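Dihydrofolate reductase (Moritella profunda, PDB 2ZZA) catalyses the reduction of 7,8-dihydrofolate to tetrahydrofolate with NADPH as hydride donor, and so probably supports glycine, purine and DNA-precursor synthesis. Local coordinates at residues S4-L9 against M94-A99; W23-E28 against T115-T120; W135-H140 against N152-L157. All coordinates share one frame; numbering follows the deposited sequence.

Interaction 1: S4-L9 against M94-A99; sequences SMIAAL and MIIGGA. With NAP (NADP nicotinamide-adenine-dinucleotide phosphate), chain C.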
# COMPACT_ATOMS: atom_id res chain seq x y z
N SER A 4 -8.05 -0.58 -5.38
CA SER A 4 -7.72 -1.23 -4.12
C SER A 4 -6.52 -0.55 -3.50
O SER A 4 -5.68 0.01 -4.20
CB SER A 4 -7.38 -2.70 -4.36
OG SER A 4 -8.42 -3.36 -5.05
N MET A 5 -6.45 -0.60 -2.17
CA MET A 5 -5.32 -0.02 -1.46
C MET A 5 -4.81 -1.10 -0.53
O MET A 5 -5.59 -1.79 0.13
CB MET A 5 -5.74 1.22 -0.65
CG MET A 5 -6.52 2.25 -1.46
SD MET A 5 -6.38 3.94 -0.83
CE MET A 5 -7.00 3.77 0.85
N ILE A 6 -3.49 -1.26 -0.49
CA ILE A 6 -2.87 -2.26 0.36
C ILE A 6 -1.86 -1.61 1.30
O ILE A 6 -1.04 -0.78 0.88
CB ILE A 6 -2.19 -3.37 -0.50
CG1 ILE A 6 -1.45 -4.36 0.40
CG2 ILE A 6 -1.27 -2.74 -1.55
CD1 ILE A 6 -1.12 -5.70 -0.30
N ALA A 7 -1.93 -1.98 2.57
CA ALA A 7 -1.04 -1.43 3.58
C ALA A 7 -0.92 -2.34 4.79
O ALA A 7 -1.78 -3.19 5.01
CB ALA A 7 -1.53 -0.07 4.03
N ALA A 8 0.14 -2.15 5.57
CA ALA A 8 0.37 -2.91 6.80
C ALA A 8 0.45 -1.87 7.91
O ALA A 8 1.36 -1.03 7.93
CB ALA A 8 1.67 -3.70 6.70
N LEU A 9 -0.51 -1.91 8.83
CA LEU A 9 -0.55 -0.96 9.93
C LEU A 9 -0.31 -1.55 11.30
O LEU A 9 -0.83 -2.61 11.65
CB LEU A 9 -1.89 -0.21 9.97
CG LEU A 9 -3.03 -0.51 9.01
CD1 LEU A 9 -4.22 0.37 9.38
CD2 LEU A 9 -2.60 -0.23 7.57
N MET A 94 -3.60 -1.35 -7.76
CA MET A 94 -3.21 -1.38 -6.35
C MET A 94 -2.51 -0.12 -5.86
O MET A 94 -1.38 0.16 -6.28
CB MET A 94 -2.29 -2.57 -6.06
CG MET A 94 -2.86 -3.95 -6.40
SD MET A 94 -4.23 -4.47 -5.35
CE MET A 94 -3.37 -5.07 -3.94
N ILE A 95 -3.16 0.63 -4.98
CA ILE A 95 -2.56 1.84 -4.39
C ILE A 95 -1.71 1.29 -3.24
O ILE A 95 -2.26 0.79 -2.26
CB ILE A 95 -3.64 2.79 -3.80
CG1 ILE A 95 -4.54 3.32 -4.92
CG2 ILE A 95 -2.96 3.94 -3.06
CD1 ILE A 95 -3.82 4.10 -5.95
N ILE A 96 -0.44 1.41 -3.34
CA ILE A 96 0.48 0.97 -2.37
C ILE A 96 1.06 1.99 -1.39
O ILE A 96 1.93 1.75 -0.71
CB ILE A 96 1.55 0.19 -2.92
CG1 ILE A 96 2.49 1.08 -3.64
CG2 ILE A 96 1.14 -1.01 -3.64
CD1 ILE A 96 3.56 0.67 -3.85
N GLY A 97 0.44 3.12 -1.39
CA GLY A 97 0.69 4.27 -0.57
C GLY A 97 1.76 5.32 -1.00
O GLY A 97 2.26 5.27 -1.89
N GLY A 98 1.99 6.31 -0.27
CA GLY A 98 2.06 6.34 1.14
C GLY A 98 0.92 7.03 1.83
O GLY A 98 -0.06 6.97 1.35
N ALA A 99 1.15 7.75 2.91
CA ALA A 99 -0.05 8.11 3.66
C ALA A 99 -0.83 9.08 2.80
O ALA A 99 -2.06 9.05 2.71
CB ALA A 99 0.35 8.80 4.96
PA NAP C . 3.97 9.45 -0.11
O1A NAP C . 2.50 9.48 0.03
O2A NAP C . 4.53 8.00 -0.52
O5B NAP C . 4.48 10.45 -1.26
C5B NAP C . 4.16 11.84 -1.18
C4B NAP C . 4.56 12.56 -2.47
O4B NAP C . 3.87 12.01 -3.61
C3B NAP C . 4.15 14.03 -2.45
O3B NAP C . 5.12 14.76 -1.70
C2B NAP C . 4.32 14.31 -3.94
O2B NAP C . 5.71 14.27 -4.28
C1B NAP C . 3.63 13.08 -4.54
N9A NAP C . 2.17 13.30 -4.63
C8A NAP C . 1.28 13.13 -3.65
N7A NAP C . 0.06 13.37 -4.12
C5A NAP C . 0.17 13.69 -5.41
C6A NAP C . -0.74 14.02 -6.41
N6A NAP C . -2.04 14.06 -6.15
N1A NAP C . -0.28 14.28 -7.64
C2A NAP C . 1.01 14.23 -7.91
N3A NAP C . 1.90 13.92 -6.98
C4A NAP C . 1.52 13.65 -5.73
O3 NAP C . 4.78 9.89 1.22
PN NAP C . 4.28 9.64 2.73
O1N NAP C . 5.36 10.39 3.39
O2N NAP C . 2.88 10.11 2.59
O5D NAP C . 4.45 8.04 2.58
C5D NAP C . 5.72 7.43 2.81
C4D NAP C . 5.85 6.89 4.23
O4D NAP C . 4.83 5.88 4.37
C3D NAP C . 7.19 6.17 4.41
O3D NAP C . 7.54 6.06 5.79
C2D NAP C . 6.86 4.79 3.85
O2D NAP C . 7.75 3.81 4.37
C1D NAP C . 5.48 4.60 4.49
N1N NAP C . 4.69 3.52 3.85
C2N NAP C . 4.21 2.45 4.62
C3N NAP C . 3.39 1.50 4.03
C7N NAP C . 2.84 0.34 4.87
O7N NAP C . 1.93 -0.36 4.45
N7N NAP C . 3.40 0.19 6.07
C4N NAP C . 3.05 1.60 2.69
C5N NAP C . 3.53 2.66 1.92
C6N NAP C . 4.35 3.62 2.50
P2B NAP C . 6.34 15.42 -5.21
O1X NAP C . 7.47 14.92 -6.02
O2X NAP C . 5.13 16.00 -6.10
O3X NAP C . 6.77 16.59 -4.19

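Interaction 2: W23-E28 against T115-T120; sequences WHLPAE and THIELT. With FOL (folic acid), chain D.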
# COMPACT_ATOMS: atom_id res chain seq x y z
N TRP A 23 9.19 -1.68 11.22
CA TRP A 23 9.31 -3.09 11.59
C TRP A 23 9.87 -3.89 10.42
O TRP A 23 10.05 -3.35 9.33
CB TRP A 23 7.93 -3.65 11.97
CG TRP A 23 6.93 -3.52 10.86
CD1 TRP A 23 6.86 -4.29 9.73
CD2 TRP A 23 5.91 -2.52 10.73
NE1 TRP A 23 5.86 -3.83 8.90
CE2 TRP A 23 5.26 -2.75 9.49
CE3 TRP A 23 5.48 -1.46 11.54
CZ2 TRP A 23 4.21 -1.94 9.04
CZ3 TRP A 23 4.44 -0.66 11.09
CH2 TRP A 23 3.81 -0.91 9.85
N HIS A 24 10.11 -5.17 10.65
CA HIS A 24 10.62 -6.04 9.60
C HIS A 24 10.00 -7.44 9.69
O HIS A 24 10.36 -8.25 10.54
CB HIS A 24 12.14 -6.16 9.68
CG HIS A 24 12.73 -7.00 8.59
ND1 HIS A 24 12.55 -6.72 7.25
CD2 HIS A 24 13.46 -8.14 8.64
CE1 HIS A 24 13.14 -7.65 6.52
NE2 HIS A 24 13.70 -8.52 7.34
N LEU A 25 9.07 -7.70 8.78
CA LEU A 25 8.38 -8.98 8.73
C LEU A 25 8.50 -9.49 7.30
O LEU A 25 7.62 -9.26 6.47
CB LEU A 25 6.91 -8.81 9.12
CG LEU A 25 6.63 -8.29 10.54
CD1 LEU A 25 5.14 -8.00 10.69
CD2 LEU A 25 7.08 -9.33 11.56
N PRO A 26 9.60 -10.20 6.99
CA PRO A 26 9.78 -10.72 5.63
C PRO A 26 8.58 -11.48 5.07
O PRO A 26 8.22 -11.31 3.91
CB PRO A 26 11.04 -11.59 5.75
CG PRO A 26 11.06 -11.98 7.19
CD PRO A 26 10.64 -10.71 7.89
N ALA A 27 7.96 -12.31 5.90
CA ALA A 27 6.81 -13.08 5.46
C ALA A 27 5.64 -12.16 5.10
O ALA A 27 4.81 -12.51 4.26
CB ALA A 27 6.39 -14.05 6.55
N GLU A 28 5.56 -11.00 5.75
CA GLU A 28 4.47 -10.07 5.47
C GLU A 28 4.75 -9.35 4.15
O GLU A 28 3.83 -9.03 3.40
CB GLU A 28 4.32 -9.05 6.62
CG GLU A 28 2.94 -8.43 6.71
CD GLU A 28 2.67 -7.40 5.62
OE1 GLU A 28 1.51 -7.31 5.16
OE2 GLU A 28 3.61 -6.68 5.25
N THR A 115 -3.10 -5.43 6.57
CA THR A 115 -2.39 -6.34 7.46
C THR A 115 -2.24 -5.58 8.77
O THR A 115 -1.62 -4.52 8.81
CB THR A 115 -0.99 -6.69 6.95
OG1 THR A 115 -1.10 -7.48 5.75
CG2 THR A 115 -0.24 -7.48 8.01
N HIS A 116 -2.85 -6.10 9.83
CA HIS A 116 -2.75 -5.43 11.12
C HIS A 116 -1.65 -6.09 11.92
O HIS A 116 -1.69 -7.29 12.18
CB HIS A 116 -4.07 -5.51 11.88
CG HIS A 116 -5.19 -4.78 11.20
ND1 HIS A 116 -6.12 -5.42 10.40
CD2 HIS A 116 -5.53 -3.47 11.18
CE1 HIS A 116 -6.97 -4.54 9.92
NE2 HIS A 116 -6.63 -3.35 10.38
N ILE A 117 -0.65 -5.30 12.30
CA ILE A 117 0.47 -5.82 13.07
C ILE A 117 0.27 -5.48 14.53
O ILE A 117 0.01 -4.34 14.89
CB ILE A 117 1.80 -5.22 12.57
CG1 ILE A 117 1.97 -5.55 11.09
CG2 ILE A 117 2.96 -5.81 13.36
CD1 ILE A 117 3.15 -4.87 10.45
N GLU A 118 0.38 -6.51 15.37
CA GLU A 118 0.21 -6.37 16.80
C GLU A 118 1.46 -5.72 17.35
O GLU A 118 2.35 -6.39 17.88
CB GLU A 118 -0.01 -7.76 17.41
CG GLU A 118 -0.78 -7.76 18.71
CD GLU A 118 -1.48 -9.08 18.95
OE1 GLU A 118 -0.78 -10.10 19.12
OE2 GLU A 118 -2.72 -9.10 18.96
N LEU A 119 1.53 -4.40 17.23
CA LEU A 119 2.70 -3.67 17.68
C LEU A 119 2.40 -2.18 17.87
O LEU A 119 1.70 -1.58 17.06
CB LEU A 119 3.82 -3.83 16.65
CG LEU A 119 5.06 -2.95 16.75
CD1 LEU A 119 5.96 -3.45 17.87
CD2 LEU A 119 5.79 -2.97 15.42
N THR A 120 2.93 -1.60 18.94
CA THR A 120 2.75 -0.18 19.20
C THR A 120 4.12 0.43 19.04
O THR A 120 5.03 0.14 19.82
CB THR A 120 2.23 0.09 20.63
OG1 THR A 120 0.89 -0.41 20.73
CG2 THR A 120 2.23 1.58 20.93
N1 FOL D . 1.66 -3.30 2.37
C2 FOL D . 1.86 -4.36 3.17
NA2 FOL D . 0.87 -5.23 3.36
N3 FOL D . 3.11 -4.57 3.77
C4 FOL D . 4.14 -3.66 3.51
O4 FOL D . 5.26 -3.83 4.00
C4A FOL D . 3.90 -2.59 2.67
N5 FOL D . 4.90 -1.75 2.34
C6 FOL D . 4.67 -0.77 1.45
C7 FOL D . 3.40 -0.62 0.90
N8 FOL D . 2.42 -1.44 1.23
C8A FOL D . 2.64 -2.43 2.10
C9 FOL D . 5.79 0.18 1.02
N10 FOL D . 7.13 -0.33 1.37
C11 FOL D . 8.88 -3.59 -0.45
C12 FOL D . 9.56 -2.88 0.53
C13 FOL D . 8.96 -1.78 1.14
C14 FOL D . 7.68 -1.38 0.77
C15 FOL D . 7.00 -2.10 -0.21
C16 FOL D . 7.60 -3.20 -0.82
C FOL D . 9.55 -4.79 -1.13
O FOL D . 10.78 -4.89 -1.17
N FOL D . 8.72 -5.67 -1.67
CA FOL D . 9.19 -6.87 -2.38
CB FOL D . 9.19 -8.09 -1.45
CG FOL D . 10.28 -8.01 -0.39
CD FOL D . 11.68 -8.12 -1.00
OE1 FOL D . 11.74 -8.45 -2.20
OE2 FOL D . 12.65 -7.90 -0.25
CT FOL D . 8.23 -7.14 -3.55
O1 FOL D . 7.07 -6.69 -3.44
O2 FOL D . 8.69 -7.78 -4.52

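Interaction 3: W135-H140 against N152-L157; sequences WQEIEH and NYRFSL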
# COMPACT_ATOMS: atom_id res chain seq x y z
N TRP A 135 -17.35 -1.00 5.72
CA TRP A 135 -16.68 -2.09 5.01
C TRP A 135 -17.14 -3.44 5.52
O TRP A 135 -17.67 -3.55 6.63
CB TRP A 135 -15.16 -2.01 5.23
CG TRP A 135 -14.56 -0.67 4.98
CD1 TRP A 135 -14.55 0.40 5.83
CD2 TRP A 135 -13.91 -0.23 3.78
NE1 TRP A 135 -13.93 1.48 5.24
CE2 TRP A 135 -13.52 1.11 3.98
CE3 TRP A 135 -13.61 -0.85 2.56
CZ2 TRP A 135 -12.85 1.85 3.00
CZ3 TRP A 135 -12.94 -0.12 1.58
CH2 TRP A 135 -12.57 1.22 1.81
N GLN A 136 -16.95 -4.47 4.70
CA GLN A 136 -17.29 -5.83 5.10
C GLN A 136 -16.09 -6.69 4.73
O GLN A 136 -15.58 -6.61 3.61
CB GLN A 136 -18.55 -6.33 4.39
CG GLN A 136 -18.49 -6.36 2.87
CD GLN A 136 -19.51 -7.33 2.27
OE1 GLN A 136 -19.76 -7.32 1.07
NE2 GLN A 136 -20.08 -8.18 3.12
N GLU A 137 -15.62 -7.48 5.69
CA GLU A 137 -14.46 -8.33 5.47
C GLU A 137 -14.79 -9.53 4.57
O GLU A 137 -15.74 -10.27 4.83
CB GLU A 137 -13.91 -8.81 6.81
CG GLU A 137 -12.51 -9.38 6.72
CD GLU A 137 -11.93 -9.72 8.08
OE1 GLU A 137 -12.45 -10.63 8.75
OE2 GLU A 137 -10.94 -9.06 8.47
N ILE A 138 -14.00 -9.70 3.52
CA ILE A 138 -14.18 -10.78 2.56
C ILE A 138 -13.25 -11.95 2.86
O ILE A 138 -13.60 -13.11 2.60
CB ILE A 138 -13.91 -10.29 1.13
CG1 ILE A 138 -14.89 -9.18 0.76
CG2 ILE A 138 -14.02 -11.45 0.15
CD1 ILE A 138 -16.34 -9.57 0.97
N GLU A 139 -12.07 -11.65 3.38
CA GLU A 139 -11.10 -12.69 3.71
C GLU A 139 -10.30 -12.26 4.92
O GLU A 139 -10.27 -11.08 5.27
CB GLU A 139 -10.10 -12.93 2.57
CG GLU A 139 -10.67 -13.03 1.18
CD GLU A 139 -9.65 -13.58 0.19
OE1 GLU A 139 -8.43 -13.34 0.37
OE2 GLU A 139 -10.07 -14.27 -0.77
N HIS A 140 -9.65 -13.22 5.55
CA HIS A 140 -8.82 -12.92 6.70
C HIS A 140 -7.97 -14.13 7.05
O HIS A 140 -8.34 -15.27 6.77
CB HIS A 140 -9.68 -12.52 7.90
CG HIS A 140 -10.37 -13.66 8.57
ND1 HIS A 140 -9.70 -14.55 9.40
CD2 HIS A 140 -11.66 -14.07 8.55
CE1 HIS A 140 -10.56 -15.44 9.86
NE2 HIS A 140 -11.75 -15.17 9.36
N ASN A 152 3.01 -10.77 15.69
CA ASN A 152 1.79 -11.41 15.21
C ASN A 152 1.13 -10.39 14.30
O ASN A 152 1.25 -9.18 14.52
CB ASN A 152 0.83 -11.71 16.36
CG ASN A 152 1.44 -12.59 17.44
OD1 ASN A 152 2.06 -13.61 17.15
ND2 ASN A 152 1.27 -12.18 18.69
N TYR A 153 0.45 -10.86 13.26
CA TYR A 153 -0.27 -9.96 12.37
C TYR A 153 -1.47 -10.68 11.77
O TYR A 153 -1.52 -11.91 11.73
CB TYR A 153 0.63 -9.38 11.27
CG TYR A 153 1.35 -10.37 10.38
CD1 TYR A 153 2.56 -10.94 10.78
CD2 TYR A 153 0.84 -10.71 9.13
CE1 TYR A 153 3.26 -11.82 9.95
CE2 TYR A 153 1.53 -11.59 8.29
CZ TYR A 153 2.73 -12.14 8.71
OH TYR A 153 3.41 -13.00 7.88
N ARG A 154 -2.43 -9.90 11.31
CA ARG A 154 -3.65 -10.45 10.74
C ARG A 154 -4.00 -9.77 9.43
O ARG A 154 -4.06 -8.54 9.36
CB ARG A 154 -4.78 -10.29 11.77
CG ARG A 154 -6.18 -10.56 11.27
CD ARG A 154 -7.16 -10.58 12.45
NE ARG A 154 -7.21 -9.32 13.20
CZ ARG A 154 -7.88 -8.24 12.81
NH1 ARG A 154 -8.56 -8.26 11.67
NH2 ARG A 154 -7.87 -7.14 13.56
N PHE A 155 -4.21 -10.57 8.39
CA PHE A 155 -4.58 -10.03 7.10
C PHE A 155 -6.10 -9.90 7.02
O PHE A 155 -6.83 -10.78 7.47
CB PHE A 155 -4.11 -10.93 5.96
CG PHE A 155 -4.58 -10.48 4.61
CD1 PHE A 155 -4.06 -9.32 4.03
CD2 PHE A 155 -5.59 -11.16 3.95
CE1 PHE A 155 -4.54 -8.85 2.81
CE2 PHE A 155 -6.08 -10.70 2.73
CZ PHE A 155 -5.56 -9.55 2.16
N SER A 156 -6.57 -8.81 6.43
CA SER A 156 -8.00 -8.57 6.31
C SER A 156 -8.29 -7.94 4.95
O SER A 156 -7.72 -6.91 4.60
CB SER A 156 -8.45 -7.64 7.44
OG SER A 156 -9.76 -7.14 7.24
N LEU A 157 -9.16 -8.57 4.17
CA LEU A 157 -9.53 -8.02 2.88
C LEU A 157 -10.91 -7.40 3.05
O LEU A 157 -11.89 -8.11 3.27
CB LEU A 157 -9.58 -9.12 1.81
CG LEU A 157 -9.91 -8.62 0.40
CD1 LEU A 157 -8.87 -7.61 -0.05
CD2 LEU A 157 -9.94 -9.80 -0.56

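Interaction 1: S4-L9 against M94-A99
The contact lies in the middle of the dihydrofolate reductase sheet, where parallel strands 2-9 and 92-95 pair Ser4 with Met94 and Met5 with Ile95. Ile95 makes both backbone bonds of this contact, through its N and its O. Its N gives a nearly straight bond to Ser4 O (2.7 Å, 177° at the hydrogen), and its O accepts from Ile6 N at 3.0 Å. On one face of the sheet, Met5 and Ile95 run side by side with Met5 CG 3.7 Å from Ile95 CB, and both pack on helix 99-105. On the other, Met94 bends at chi2 (-68°) and chi3, which lays SD on Ser4 CB and brings CE to the CG2 branch of Ile6. The same Ile6 CG2 meets Ile96 CG2 at 3.6 Å, and Phe32 of helix 26-36 touches both isoleucines. Further on, segment 94-99 continues as a loop, and NADP meets both segments. Its carboxamide is held by the backbone of Ala8: O7N accepts from Ala8 N at 2.8 Å, and N7N donates to Ala8 O at 3.0 Å. Gly98 N and Ala99 N make weak bonds to the pyrophosphate region. The cis peptide between Gly97 and Gly98 is a hallmark of this family. With NADP bound, a CB on Gly97 would strike C5N of the nicotinamide and one on Gly98 would strike O5D.

Interaction 2: W23-E28 against T115-T120
Glu28 and Thr115 supply the polar part of this contact, and both belong to the folate pocket. Thr115 OG1 donates to Glu28 OE1 at 2.7 Å. It arrives on the anti side of that oxygen, 20° out of the carboxylate plane. The same OE1 accepts from NA2 of folic acid at 2.8 Å in a nearly straight bond (171°), while Glu28 OE2 lies 2.6 Å from the pterin N3. Glu28 CG rests 3.6 Å from Thr115 CG2, and the bend at chi2 (-74°) turns the carboxylate beyond it. A leucine here would probably leave the pterin N3 and NA2 and the Thr115 hydroxyl without their carboxylate partner.

The rest is apolar. Ile117 CD1 sits over one face of the Trp23 indole, above its five-membered ring, as a CH-pi contact; the modelled spacing is too tight, so its exact closeness is doubtful. Leu25 CD1 and Ile117 CD1 meet tip to tip at 3.7 Å. Leu119 CD2 approaches Trp23 CB obliquely at 4.1 Å.

Leu25 is the N-cap of helix 26-36, so the contact ties the start of that helix to the end of strand 111-117. An acidic residue on this helix, paired with a strand threonine and gripping the 2-amino end of the pterin, is the signature of the dihydrofolate reductase substrate site.

Interaction 3: W135-H140 against N152-L157
Ser156 OG donates to Glu137 OE2 at 2.6 Å, using the anti lone pair of that oxygen. Glu137 reaches it with a long arm: CG is anti to the backbone N (chi1 -164°) and chi2 is extended. Arg154 NH1 lies 4.1 Å from the same OE2, near the guanidinium plane but too far for a salt bridge. The backbones form an antiparallel ladder with a classic beta bulge, since Ile138 and Glu139 both face Leu157. Ile138 N donates to Leu157 O at 2.7 Å, almost in line with the carbonyl bond (175°). Leu157 N donates to Glu139 O at 3.0 Å from well above the carbonyl plane (40°), so this bond is the less ideally directed. His140 CA adds a CA-H...O contact to Phe155 O. Leu157 and Glu139 lie side by side, with Leu157 CD2 3.7 Å from Glu139 CG; here the aliphatic part of the glutamate does the packing. Strand 135-143 is the edge of the main sheet and is joined to it through strand 153-160. Next in the sheet is strand 111-117, where Leu157 touches Tyr113 and Arg154 touches His116; Phe155 packs on Leu31 of helix 26-36.

Strands of one sheet connect all three contacts. Interaction 1 is core, interaction 2 is largely buried at the folate pocket, and interaction 3 is a surface pairing at the sheet edge. Strand 2-9 of interaction 1 pairs with strand 111-117 of interaction 2 through backbone hydrogen bonds of Leu9 with Thr115 and Ile117. Strand 111-117 in turn pairs with strand 153-160 of interaction 3, with His116 N hydrogen-bonded to Arg154 O at 2.8 Å. The chemistry follows the place. Backbone bonds between parallel strands and aliphatic packing serve the centre. A carboxylate shared with the ligand marks the pocket. Charged and hydroxyl side chains appear at the edge. Interactions 1 and 2 both border NADP and folate.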